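Side-chain contacts in shikimate kinase (Bacteroides thetaiotaomicron, PDB 3VAA), which probably phosphorylates the 3-hydroxyl of shikimate with ATP and magnesium, the fifth of seven steps toward chorismate: residues 37-42 against 53-58; 29-34 against 113-118. All blocks are in the same frame, centred on the assembly; numbering follows the deposited sequence.

Contact 1: 37-42 against 53-58; sequences GKTTLG and FIDLDW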
ATOM      1  N   GLY A  37       2.331   6.607   0.994  1.00 22.58           N
ATOM      2  CA  GLY A  37       1.747   7.327  -0.142  1.00 25.10           C
ATOM      3  C   GLY A  37       1.046   6.474  -1.180  1.00 23.02           C
ATOM      4  O   GLY A  37       0.867   6.908  -2.312  1.00 23.91           O
ATOM      5  N   LYS A  38       0.623   5.262  -0.801  1.00 22.80           N
ATOM      6  CA  LYS A  38      -0.061   4.367  -1.740  1.00 23.38           C
ATOM      7  C   LYS A  38      -1.310   4.993  -2.356  1.00 25.50           C
ATOM      8  O   LYS A  38      -1.531   4.867  -3.553  1.00 27.61           O
ATOM      9  CB  LYS A  38      -0.388   3.025  -1.066  1.00 22.21           C
ATOM     10  CG  LYS A  38       0.856   2.249  -0.635  1.00 22.69           C
ATOM     11  CD  LYS A  38       0.507   0.965   0.153  1.00 23.77           C
ATOM     12  CE  LYS A  38      -0.135   1.247   1.490  1.00 28.57           C
ATOM     13  NZ  LYS A  38      -0.245   0.021   2.256  1.00 26.78           N
ATOM     14  N   THR A  39      -2.103   5.704  -1.557  1.00 25.16           N
ATOM     15  CA  THR A  39      -3.302   6.358  -2.075  1.00 27.24           C
ATOM     16  C   THR A  39      -2.941   7.596  -2.893  1.00 28.01           C
ATOM     17  O   THR A  39      -3.436   7.793  -4.020  1.00 29.46           O
ATOM     18  CB  THR A  39      -4.265   6.711  -0.921  1.00 27.82           C
ATOM     19  OG1 THR A  39      -4.668   5.490  -0.286  1.00 32.64           O
ATOM     20  CG2 THR A  39      -5.510   7.459  -1.438  1.00 31.12           C
ATOM     21  N   THR A  40      -2.082   8.433  -2.332  1.00 27.83           N
ATOM     22  CA  THR A  40      -1.666   9.664  -3.005  1.00 28.39           C
ATOM     23  C   THR A  40      -1.020   9.386  -4.373  1.00 28.00           C
ATOM     24  O   THR A  40      -1.424   9.937  -5.398  1.00 30.40           O
ATOM     25  CB  THR A  40      -0.698  10.451  -2.097  1.00 28.44           C
ATOM     26  OG1 THR A  40      -1.404  10.852  -0.922  1.00 31.84           O
ATOM     27  CG2 THR A  40      -0.133  11.725  -2.805  1.00 28.88           C
ATOM     28  N   LEU A  41       0.010   8.557  -4.381  1.00 27.62           N
ATOM     29  CA  LEU A  41       0.709   8.246  -5.616  1.00 27.42           C
ATOM     30  C   LEU A  41      -0.152   7.389  -6.527  1.00 26.78           C
ATOM     31  O   LEU A  41      -0.199   7.613  -7.732  1.00 29.64           O
ATOM     32  CB  LEU A  41       2.030   7.532  -5.311  1.00 27.44           C
ATOM     33  CG  LEU A  41       2.833   7.161  -6.554  1.00 31.48           C
ATOM     34  CD1 LEU A  41       3.125   8.382  -7.423  1.00 28.51           C
ATOM     35  CD2 LEU A  41       4.144   6.495  -6.148  1.00 33.00           C
ATOM     36  N   GLY A  42      -0.856   6.433  -5.936  1.00 26.29           N
ATOM     37  CA  GLY A  42      -1.714   5.519  -6.683  1.00 26.93           C
ATOM     38  C   GLY A  42      -2.766   6.228  -7.490  1.00 27.50           C
ATOM     39  O   GLY A  42      -2.897   5.976  -8.680  1.00 27.70           O
ATOM     40  N   PHE A  53      -8.392   3.530 -10.148  1.00 33.27           N
ATOM     41  CA  PHE A  53      -7.595   3.189  -8.968  1.00 30.63           C
ATOM     42  C   PHE A  53      -8.489   2.429  -8.005  1.00 30.19           C
ATOM     43  O   PHE A  53      -9.627   2.846  -7.742  1.00 30.93           O
ATOM     44  CB  PHE A  53      -7.091   4.457  -8.280  1.00 31.52           C
ATOM     45  CG  PHE A  53      -6.508   4.222  -6.924  1.00 28.38           C
ATOM     46  CD1 PHE A  53      -5.205   3.770  -6.787  1.00 31.53           C
ATOM     47  CD2 PHE A  53      -7.247   4.484  -5.778  1.00 29.90           C
ATOM     48  CE1 PHE A  53      -4.664   3.559  -5.544  1.00 30.17           C
ATOM     49  CE2 PHE A  53      -6.705   4.260  -4.515  1.00 29.28           C
ATOM     50  CZ  PHE A  53      -5.415   3.819  -4.400  1.00 28.79           C
ATOM     51  N   ILE A  54      -7.991   1.299  -7.517  1.00 28.62           N
ATOM     52  CA  ILE A  54      -8.713   0.468  -6.559  1.00 28.52           C
ATOM     53  C   ILE A  54      -7.879   0.271  -5.279  1.00 27.15           C
ATOM     54  O   ILE A  54      -6.752  -0.207  -5.340  1.00 27.17           O
ATOM     55  CB  ILE A  54      -9.036  -0.926  -7.164  1.00 29.02           C
ATOM     56  CG1 ILE A  54      -9.916  -0.769  -8.408  1.00 35.04           C
ATOM     57  CG2 ILE A  54      -9.738  -1.835  -6.120  1.00 32.28           C
ATOM     58  CD1 ILE A  54     -10.276  -2.079  -9.058  1.00 39.59           C
ATOM     59  N   ASP A  55      -8.442   0.641  -4.134  1.00 24.35           N
ATOM     60  CA  ASP A  55      -7.822   0.403  -2.822  1.00 24.11           C
ATOM     61  C   ASP A  55      -8.416  -0.931  -2.337  1.00 22.79           C
ATOM     62  O   ASP A  55      -9.625  -1.066  -2.204  1.00 23.60           O
ATOM     63  CB  ASP A  55      -8.177   1.542  -1.874  1.00 23.35           C
ATOM     64  CG  ASP A  55      -7.678   1.343  -0.452  1.00 28.19           C
ATOM     65  OD1 ASP A  55      -7.274   0.240  -0.070  1.00 36.28           O
ATOM     66  OD2 ASP A  55      -7.705   2.328   0.305  1.00 35.76           O
ATOM     67  N   LEU A  56      -7.577  -1.927  -2.116  1.00 20.70           N
ATOM     68  CA  LEU A  56      -8.079  -3.244  -1.701  1.00 20.48           C
ATOM     69  C   LEU A  56      -8.948  -3.203  -0.448  1.00 21.82           C
ATOM     70  O   LEU A  56      -9.946  -3.914  -0.372  1.00 21.85           O
ATOM     71  CB  LEU A  56      -6.925  -4.230  -1.515  1.00 20.57           C
ATOM     72  CG  LEU A  56      -7.292  -5.698  -1.222  1.00 18.57           C
ATOM     73  CD1 LEU A  56      -8.272  -6.230  -2.234  1.00 20.55           C
ATOM     74  CD2 LEU A  56      -6.001  -6.550  -1.183  1.00 23.33           C
ATOM     75  N   ASP A  57      -8.582  -2.384   0.533  1.00 22.39           N
ATOM     76  CA  ASP A  57      -9.415  -2.260   1.738  1.00 25.19           C
ATOM     77  C   ASP A  57     -10.811  -1.771   1.409  1.00 26.32           C
ATOM     78  O   ASP A  57     -11.801  -2.238   2.010  1.00 26.55           O
ATOM     79  CB  ASP A  57      -8.774  -1.350   2.764  1.00 27.20           C
ATOM     80  CG  ASP A  57      -7.603  -1.992   3.479  1.00 32.76           C
ATOM     81  OD1 ASP A  57      -7.357  -3.208   3.310  1.00 29.73           O
ATOM     82  OD2 ASP A  57      -6.940  -1.265   4.255  1.00 35.02           O
ATOM     83  N   TRP A  58     -10.906  -0.821   0.477  1.00 26.08           N
ATOM     84  CA  TRP A  58     -12.222  -0.327   0.042  1.00 28.42           C
ATOM     85  C   TRP A  58     -12.986  -1.460  -0.629  1.00 26.67           C
ATOM     86  O   TRP A  58     -14.187  -1.655  -0.382  1.00 26.93           O
ATOM     87  CB  TRP A  58     -12.074   0.873  -0.912  1.00 29.49           C
ATOM     88  CG  TRP A  58     -13.345   1.291  -1.608  1.00 36.21           C
ATOM     89  CD1 TRP A  58     -14.285   2.159  -1.143  1.00 44.08           C
ATOM     90  CD2 TRP A  58     -13.805   0.853  -2.901  1.00 40.68           C
ATOM     91  NE1 TRP A  58     -15.310   2.285  -2.058  1.00 44.98           N
ATOM     92  CE2 TRP A  58     -15.039   1.497  -3.145  1.00 44.44           C
ATOM     93  CE3 TRP A  58     -13.294  -0.024  -3.871  1.00 41.44           C
ATOM     94  CZ2 TRP A  58     -15.771   1.300  -4.324  1.00 47.40           C
ATOM     95  CZ3 TRP A  58     -14.024  -0.229  -5.040  1.00 45.85           C
ATOM     96  CH2 TRP A  58     -15.253   0.436  -5.255  1.00 47.65           C
TER
HETATM   97  O   HOH W   1      -7.436   4.886  -0.605  1.00 42.47           O
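Phe53 lies against the first turn of helix 38-49, its ring running along the backbone around Gly42, Thr39 and Lys38. With CG anti to the backbone N (chi1 168°), the ring leaves strand 53-55 toward the helix and meets it obliquely. Its CD1 is 3.5 Å from Gly42 C. Further out, CE1 lies near Lys38 O, and CZ comes to 4.0 Å from Thr39 CA. Gly42 has no side chain, so the ring lies directly on its backbone. Nearer the start of the helix, where the strand ends, the contact turns polar. Thr39 OG1 and Asp55 OD2 are 4.4 Å apart, too far to bond directly, and water 1 fills the step. It lies 2.9 Å from Thr39 OG1. To Asp55 OD2 it donates at 2.7 Å. The other carboxylate oxygen, Asp55 OD1, takes the N-H of Asp57 at 3.0 Å from above the carboxylate plane, a bent bond (134°) that caps helix 56-64. Lys38 turns its NZ to the carbonyl oxygens of Gly32 and Thr101, and a PEG, probably from the crystallisation liquor, takes hydrogen bonds from N of Gly37, Lys38 and Thr40. Residues 37-40 belong to the predicted ATP site, with Thr39 the predicted magnesium ligand and Asp57 predicted to bind substrate, consistent with a P-loop (Walker A motif) set against the outermost strand 53-55 in the P-loop fold of the NMP kinases.

Contact 2: 29-34 against 113-118; sequences FLTGYM and EFMNRT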
ATOM      1  N   PHE A  29       0.363  -3.165  -8.866  1.00 23.04           N
ATOM      2  CA  PHE A  29       0.072  -3.352  -7.436  1.00 20.97           C
ATOM      3  C   PHE A  29       1.027  -2.444  -6.654  1.00 21.52           C
ATOM      4  O   PHE A  29       2.218  -2.477  -6.886  1.00 22.71           O
ATOM      5  CB  PHE A  29       0.324  -4.779  -6.974  1.00 20.23           C
ATOM      6  CG  PHE A  29      -0.586  -5.793  -7.568  1.00 20.13           C
ATOM      7  CD1 PHE A  29      -1.848  -5.979  -7.060  1.00 19.93           C
ATOM      8  CD2 PHE A  29      -0.149  -6.614  -8.613  1.00 22.41           C
ATOM      9  CE1 PHE A  29      -2.676  -6.933  -7.585  1.00 22.90           C
ATOM     10  CE2 PHE A  29      -0.979  -7.577  -9.152  1.00 20.13           C
ATOM     11  CZ  PHE A  29      -2.242  -7.726  -8.657  1.00 21.69           C
ATOM     12  N   LEU A  30       0.490  -1.658  -5.725  1.00 21.54           N
ATOM     13  CA  LEU A  30       1.318  -0.813  -4.874  1.00 21.79           C
ATOM     14  C   LEU A  30       1.306  -1.402  -3.474  1.00 20.50           C
ATOM     15  O   LEU A  30       0.244  -1.771  -2.931  1.00 21.97           O
ATOM     16  CB  LEU A  30       0.820   0.638  -4.859  1.00 23.39           C
ATOM     17  CG  LEU A  30       0.669   1.300  -6.233  1.00 25.50           C
ATOM     18  CD1 LEU A  30       0.071   2.709  -6.103  1.00 28.82           C
ATOM     19  CD2 LEU A  30       1.968   1.343  -7.013  1.00 25.18           C
ATOM     20  N   THR A  31       2.502  -1.496  -2.896  1.00 19.81           N
ATOM     21  CA  THR A  31       2.702  -2.060  -1.589  1.00 20.26           C
ATOM     22  C   THR A  31       3.564  -1.112  -0.750  1.00 20.38           C
ATOM     23  O   THR A  31       4.311  -0.277  -1.286  1.00 21.06           O
ATOM     24  CB  THR A  31       3.405  -3.434  -1.659  1.00 22.00           C
ATOM     25  OG1 THR A  31       4.737  -3.275  -2.150  1.00 24.32           O
ATOM     26  CG2 THR A  31       2.619  -4.441  -2.569  1.00 24.31           C
ATOM     27  N   GLY A  32       3.486  -1.265   0.560  1.00 20.72           N
ATOM     28  CA  GLY A  32       4.272  -0.433   1.459  1.00 21.88           C
ATOM     29  C   GLY A  32       3.518  -0.157   2.738  1.00 21.32           C
ATOM     30  O   GLY A  32       2.368  -0.558   2.895  1.00 20.28           O
ATOM     31  N   TYR A  33       4.172   0.551   3.656  1.00 19.80           N
ATOM     32  CA  TYR A  33       3.602   0.793   4.968  1.00 21.29           C
ATOM     33  C   TYR A  33       2.610   1.934   4.959  1.00 22.45           C
ATOM     34  O   TYR A  33       2.568   2.711   4.003  1.00 22.93           O
ATOM     35  CB  TYR A  33       4.758   1.114   5.938  1.00 22.24           C
ATOM     36  CG  TYR A  33       4.438   1.022   7.409  1.00 23.32           C
ATOM     37  CD1 TYR A  33       3.976  -0.165   7.980  1.00 25.67           C
ATOM     38  CD2 TYR A  33       4.637   2.117   8.252  1.00 25.47           C
ATOM     39  CE1 TYR A  33       3.692  -0.245   9.332  1.00 26.52           C
ATOM     40  CE2 TYR A  33       4.375   2.035   9.610  1.00 23.73           C
ATOM     41  CZ  TYR A  33       3.897   0.857  10.144  1.00 24.73           C
ATOM     42  OH  TYR A  33       3.641   0.809  11.492  1.00 26.93           O
ATOM     43  N   MET A  34       1.795   2.021   6.004  1.00 22.92           N
ATOM     44  CA  MET A  34       0.921   3.180   6.167  1.00 24.64           C
ATOM     45  C   MET A  34       1.790   4.438   6.151  1.00 25.58           C
ATOM     46  O   MET A  34       2.884   4.477   6.754  1.00 23.25           O
ATOM     47  CB  MET A  34       0.129   3.130   7.482  1.00 26.21           C
ATOM     48  CG  MET A  34       0.960   3.032   8.735  1.00 29.44           C
ATOM     49  SD  MET A  34      -0.059   3.181  10.213  1.00 36.74           S
ATOM     50  CE  MET A  34       1.114   2.868  11.510  1.00 33.27           C
ATOM     51  N   GLU A 113       4.289 -13.047  -3.971  1.00 25.53           N
ATOM     52  CA  GLU A 113       4.670 -13.843  -5.123  1.00 27.50           C
ATOM     53  C   GLU A 113       3.542 -13.791  -6.164  1.00 25.83           C
ATOM     54  O   GLU A 113       3.791 -13.694  -7.374  1.00 25.67           O
ATOM     55  CB  GLU A 113       4.974 -15.264  -4.662  1.00 28.91           C
ATOM     56  CG  GLU A 113       5.283 -16.267  -5.731  1.00 37.70           C
ATOM     57  CD  GLU A 113       5.387 -17.673  -5.150  1.00 44.86           C
ATOM     58  OE1 GLU A 113       6.465 -18.031  -4.634  1.00 52.98           O
ATOM     59  OE2 GLU A 113       4.384 -18.418  -5.211  1.00 45.94           O
ATOM     60  N   PHE A 114       2.300 -13.822  -5.683  1.00 23.71           N
ATOM     61  CA  PHE A 114       1.133 -13.777  -6.552  1.00 21.74           C
ATOM     62  C   PHE A 114       1.010 -12.447  -7.278  1.00 21.46           C
ATOM     63  O   PHE A 114       0.812 -12.401  -8.506  1.00 23.29           O
ATOM     64  CB  PHE A 114      -0.118 -14.136  -5.758  1.00 21.94           C
ATOM     65  CG  PHE A 114      -1.387 -13.991  -6.537  1.00 21.80           C
ATOM     66  CD1 PHE A 114      -1.755 -14.952  -7.468  1.00 24.66           C
ATOM     67  CD2 PHE A 114      -2.218 -12.915  -6.320  1.00 24.27           C
ATOM     68  CE1 PHE A 114      -2.937 -14.810  -8.200  1.00 24.19           C
ATOM     69  CE2 PHE A 114      -3.403 -12.757  -7.028  1.00 24.22           C
ATOM     70  CZ  PHE A 114      -3.767 -13.720  -7.966  1.00 24.78           C
ATOM     71  N   MET A 115       1.183 -11.357  -6.546  1.00 20.74           N
ATOM     72  CA  MET A 115       1.175 -10.043  -7.153  1.00 21.38           C
ATOM     73  C   MET A 115       2.318  -9.940  -8.189  1.00 22.72           C
ATOM     74  O   MET A 115       2.103  -9.443  -9.295  1.00 22.20           O
ATOM     75  CB  MET A 115       1.307  -8.958  -6.084  1.00 21.07           C
ATOM     76  CG  MET A 115       0.021  -8.733  -5.325  1.00 21.17           C
ATOM     77  SD  MET A 115       0.069  -7.338  -4.194  1.00 23.16           S
ATOM     78  CE  MET A 115       0.940  -8.001  -2.796  1.00 23.51           C
ATOM     79  N   ASN A 116       3.511 -10.430  -7.844  1.00 22.79           N
ATOM     80  CA  ASN A 116       4.622 -10.390  -8.794  1.00 25.65           C
ATOM     81  C   ASN A 116       4.290 -11.101 -10.121  1.00 28.60           C
ATOM     82  O   ASN A 116       4.633 -10.605 -11.191  1.00 29.70           O
ATOM     83  CB  ASN A 116       5.919 -10.957  -8.174  1.00 26.73           C
ATOM     84  CG  ASN A 116       6.686  -9.922  -7.342  1.00 28.13           C
ATOM     85  OD1 ASN A 116       6.666  -8.731  -7.644  1.00 31.84           O
ATOM     86  ND2 ASN A 116       7.433 -10.394  -6.353  1.00 29.55           N
ATOM     87  N   ARG A 117       3.618 -12.245 -10.043  1.00 28.46           N
ATOM     88  CA  ARG A 117       3.250 -13.025 -11.235  1.00 31.05           C
ATOM     89  C   ARG A 117       2.124 -12.422 -12.059  1.00 31.25           C
ATOM     90  O   ARG A 117       2.070 -12.635 -13.271  1.00 33.20           O
ATOM     91  CB  ARG A 117       2.790 -14.436 -10.864  1.00 32.16           C
ATOM     92  CG  ARG A 117       3.819 -15.322 -10.211  1.00 40.52           C
ATOM     93  CD  ARG A 117       3.382 -16.801 -10.278  1.00 47.74           C
ATOM     94  NE  ARG A 117       2.050 -17.045  -9.721  1.00 52.59           N
ATOM     95  CZ  ARG A 117       1.799 -17.366  -8.453  1.00 57.12           C
ATOM     96  NH1 ARG A 117       2.785 -17.474  -7.567  1.00 59.92           N
ATOM     97  NH2 ARG A 117       0.546 -17.569  -8.061  1.00 58.75           N
ATOM     98  N   THR A 118       1.223 -11.684 -11.422  1.00 28.33           N
ATOM     99  CA  THR A 118       0.033 -11.171 -12.116  1.00 28.41           C
ATOM    100  C   THR A 118       0.058  -9.702 -12.544  1.00 28.97           C
ATOM    101  O   THR A 118      -0.753  -9.304 -13.374  1.00 31.15           O
ATOM    102  CB  THR A 118      -1.247 -11.420 -11.311  1.00 27.33           C
ATOM    103  OG1 THR A 118      -1.166 -10.767 -10.036  1.00 27.76           O
ATOM    104  CG2 THR A 118      -1.456 -12.926 -11.099  1.00 27.12           C
TER
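Thr118 OG1, the hydroxyl that meets the Phe29 ring, donates to Phe114 O at 3.0 Å, and the same carbonyl oxygen also accepts the N-H of Thr118, so two donors from one residue grip it. The hydroxyl reaches back there because OG1 stands between its own backbone N and carbonyl carbon, and it comes in tilted 35° from the carbonyl plane. That position also brings OG1 obliquely up to the ring, 3.3 Å from Phe29 CE2.

Met115 supplies most of the remaining contact. Its CG rests almost over the middle of the Phe29 ring, 3.7 Å from the centroid and 10° off the normal, a CH-pi contact, while CB lies over the same face toward CD2. The sulfur is shifted toward the CB side of the ring: Met115 SD is 3.7 Å from Phe29 CD1 and approaches obliquely, making a Met-aromatic contact. The chain bends about the CG-SD bond (chi3 -79°), and the methyl CE ends 3.9 Å from Thr31 CG2, the two methyls meeting tip to tip. Thr31 keeps its polar end for the sheet, with OG1 bonded to Val122 O, and offers the methyl to the helix.

Phe29 and Thr31 therefore present one side of strand 27-31 to helix 111-118, whose residues 113-118 run nearer antiparallel than parallel to residues 29-31. Main-chain bonds tie this strand to strand 120-125 through Phe29 and Thr31, and to the 97-100 side through Leu30. The Phe29 ring also touches Ile99 and Thr121, side chains of the two flanking strands, so helix 111-118 packs over the middle of the parallel sheet just before the chain enters strand 120-125.

Overall arrangement
Both contacts join a helix to the same five-stranded parallel sheet, but at different depths. Contact 2 is buried, against the central strand 27-31; contact 1 is a surface contact at the outermost strand 53-55, with less area buried. Their chemistry follows: contact 2 sets a phenylalanine ring against methionine, with a threonine methyl and a threonine hydroxyl joining in, whereas contact 1 combines one aromatic ring with a water bridge beside the predicted nucleotide and magnesium site. The loop after strand 27-31 leads directly into helix 38-49. Leu30 points away from residues 113-118 and its CD1 packs 3.4 Å from Gly42 CA, so the two helices meet strand 27-31 from different sides.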